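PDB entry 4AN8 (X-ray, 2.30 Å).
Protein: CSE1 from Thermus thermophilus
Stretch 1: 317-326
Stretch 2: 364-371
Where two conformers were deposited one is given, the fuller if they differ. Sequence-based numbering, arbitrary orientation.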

# COMPACT_ATOMS: atom_id res chain seq x y z
N LYS A 317 -2.62 -10.52 -11.81
CA LYS A 317 -1.30 -9.93 -12.06
C LYS A 317 -0.54 -9.54 -10.79
O LYS A 317 -1.04 -8.80 -9.96
CB LYS A 317 -1.41 -8.74 -13.00
CG LYS A 317 -1.29 -9.12 -14.43
CD LYS A 317 -2.10 -8.20 -15.29
CE LYS A 317 -2.24 -8.75 -16.69
NZ LYS A 317 -3.29 -8.01 -17.43
N VAL A 318 0.67 -10.05 -10.67
CA VAL A 318 1.56 -9.71 -9.57
C VAL A 318 2.01 -8.25 -9.69
O VAL A 318 2.11 -7.70 -10.79
CB VAL A 318 2.76 -10.64 -9.58
CG1 VAL A 318 3.65 -10.40 -8.39
CG2 VAL A 318 2.29 -12.09 -9.59
N ALA A 319 2.24 -7.59 -8.57
CA ALA A 319 2.80 -6.25 -8.63
C ALA A 319 4.21 -6.37 -9.22
O ALA A 319 4.96 -7.30 -8.86
CB ALA A 319 2.85 -5.63 -7.23
N ALA A 320 4.56 -5.42 -10.10
CA ALA A 320 5.90 -5.39 -10.72
C ALA A 320 7.03 -5.28 -9.69
O ALA A 320 8.07 -5.95 -9.83
CB ALA A 320 5.99 -4.24 -11.79
N THR A 321 6.84 -4.46 -8.66
CA THR A 321 7.84 -4.38 -7.58
C THR A 321 8.10 -5.75 -6.97
O THR A 321 9.24 -6.09 -6.66
CB THR A 321 7.46 -3.38 -6.45
OG1 THR A 321 6.18 -3.74 -5.86
CG2 THR A 321 7.41 -1.92 -7.00
N LEU A 322 7.05 -6.53 -6.77
CA LEU A 322 7.20 -7.87 -6.17
C LEU A 322 7.86 -8.84 -7.18
O LEU A 322 8.72 -9.62 -6.83
CB LEU A 322 5.85 -8.42 -5.69
CG LEU A 322 5.83 -9.87 -5.15
CD1 LEU A 322 6.82 -10.02 -4.01
CD2 LEU A 322 4.44 -10.30 -4.69
N GLU A 323 7.47 -8.74 -8.44
CA GLU A 323 8.13 -9.55 -9.47
C GLU A 323 9.61 -9.21 -9.52
O GLU A 323 10.45 -10.10 -9.57
CB GLU A 323 7.48 -9.37 -10.83
CG GLU A 323 7.97 -10.34 -11.89
CD GLU A 323 7.18 -10.27 -13.20
OE1 GLU A 323 6.39 -9.31 -13.38
OE2 GLU A 323 7.33 -11.18 -14.05
N HIS A 324 9.93 -7.92 -9.50
CA HIS A 324 11.32 -7.45 -9.58
C HIS A 324 12.13 -7.86 -8.33
O HIS A 324 13.24 -8.37 -8.45
CB HIS A 324 11.34 -5.94 -9.78
CG HIS A 324 12.65 -5.28 -9.48
ND1 HIS A 324 13.72 -5.32 -10.34
CD2 HIS A 324 13.06 -4.55 -8.41
CE1 HIS A 324 14.73 -4.63 -9.83
NE2 HIS A 324 14.35 -4.15 -8.66
N ALA A 325 11.56 -7.65 -7.14
CA ALA A 325 12.24 -8.03 -5.91
C ALA A 325 12.53 -9.54 -5.89
O ALA A 325 13.63 -9.97 -5.57
CB ALA A 325 11.43 -7.62 -4.68
N GLU A 326 11.52 -10.32 -6.25
CA GLU A 326 11.67 -11.77 -6.30
C GLU A 326 12.85 -12.16 -7.21
O GLU A 326 13.73 -12.93 -6.80
CB GLU A 326 10.37 -12.42 -6.78
CG GLU A 326 10.16 -13.84 -6.28
CD GLU A 326 10.57 -14.91 -7.29
OE1 GLU A 326 11.06 -14.55 -8.39
OE2 GLU A 326 10.38 -16.10 -6.99
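Stretch 2 364-371: PLPSGLLT

Stretch 2 folds as a chain of turns over one flank of the helix that begins at Ala 320, running across the helix rather than along it and burying 416 Å² between the two segments, both sides summed. The backbones come nearest at Glu 326 and Ser 367, whose CA atoms lie 6.6 Å apart. Pro 364 stays clear of the helix. Leu 365, extended (phi/psi -121/90), is the first residue to reach it: its CB points toward stretch 1, and with both chi angles t its CD1 packs 3.9 Å from CD1 of Leu 322 and 4.1 Å from CB of Ala 325.

Pro 366 then opens a type I turn that closes at Leu 369 through a weak hydrogen bond from Leu 369 N to Pro 366 O (3.3 Å). Within this turn Ser 367 directs its CB away from the helix, and Gly 368 brings its backbone close to the carboxylate of Glu 326. Leu 369 turns back toward stretch 1, its CD2 resting 4.3 Å from CD2 of Leu 322. Leu 369 N is 3.2 Å from Glu 326 OE2, but the angle is too poor for a hydrogen bond.

One residue later, Leu 370 N donates to Glu 326 OE2 at 2.8 Å (163°), so that a helix side chain holds the backbone of the following turn, Gly 368 to Thr 371. The side chain of Leu 370 (chi1 m, chi2 t) extends along the helix towards its start: CD1 lies 4.0 Å from CA of Glu 323, and CD2 is 4.3 Å from CG2 of Val 318. This second type I turn ends the stretch. Gly 368 O accepts from both Thr 371 N (3.1 Å) and Thr 371 OG1 (2.8 Å), and Thr 371 caps the helix that follows.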

# COMPACT_ATOMS: atom_id res chain seq x y z
N PRO A 364 6.87 -12.25 5.08
CA PRO A 364 8.14 -12.67 4.49
C PRO A 364 8.05 -12.56 2.98
O PRO A 364 6.94 -12.48 2.44
CB PRO A 364 8.29 -14.13 4.94
CG PRO A 364 6.98 -14.53 5.50
CD PRO A 364 6.25 -13.29 5.92
N LEU A 365 9.19 -12.52 2.32
CA LEU A 365 9.24 -12.56 0.87
C LEU A 365 10.08 -13.77 0.48
O LEU A 365 11.30 -13.68 0.35
CB LEU A 365 9.85 -11.28 0.30
CG LEU A 365 9.39 -10.94 -1.10
CD1 LEU A 365 9.67 -9.49 -1.42
CD2 LEU A 365 10.07 -11.86 -2.11
N PRO A 366 9.43 -14.92 0.33
CA PRO A 366 10.08 -16.23 0.15
C PRO A 366 10.91 -16.26 -1.13
O PRO A 366 10.46 -15.74 -2.14
CB PRO A 366 8.89 -17.19 0.02
CG PRO A 366 7.69 -16.41 0.60
CD PRO A 366 7.96 -14.99 0.25
N SER A 367 12.09 -16.87 -1.10
CA SER A 367 13.01 -16.80 -2.24
C SER A 367 12.44 -17.35 -3.56
O SER A 367 12.70 -16.78 -4.62
CB SER A 367 14.33 -17.49 -1.90
OG SER A 367 14.11 -18.78 -1.37
N GLY A 368 11.68 -18.43 -3.49
CA GLY A 368 11.20 -19.06 -4.71
C GLY A 368 9.71 -18.85 -4.94
O GLY A 368 9.05 -19.68 -5.56
N LEU A 369 9.20 -17.72 -4.47
CA LEU A 369 7.77 -17.48 -4.45
C LEU A 369 7.15 -17.65 -5.83
O LEU A 369 6.11 -18.28 -5.98
CB LEU A 369 7.44 -16.10 -3.85
CG LEU A 369 5.97 -15.69 -3.95
CD1 LEU A 369 5.14 -16.62 -3.08
CD2 LEU A 369 5.74 -14.23 -3.56
N LEU A 370 7.81 -17.12 -6.86
CA LEU A 370 7.21 -17.13 -8.20
C LEU A 370 7.61 -18.31 -9.09
O LEU A 370 7.63 -18.19 -10.31
CB LEU A 370 7.42 -15.80 -8.92
CG LEU A 370 6.71 -14.57 -8.33
CD1 LEU A 370 6.89 -13.35 -9.21
CD2 LEU A 370 5.23 -14.82 -8.12
N THR A 371 7.92 -19.45 -8.49
CA THR A 371 8.13 -20.70 -9.23
C THR A 371 6.83 -21.50 -9.26
O THR A 371 5.97 -21.30 -8.40
CB THR A 371 9.24 -21.55 -8.58
OG1 THR A 371 8.84 -21.91 -7.26
CG2 THR A 371 10.55 -20.76 -8.50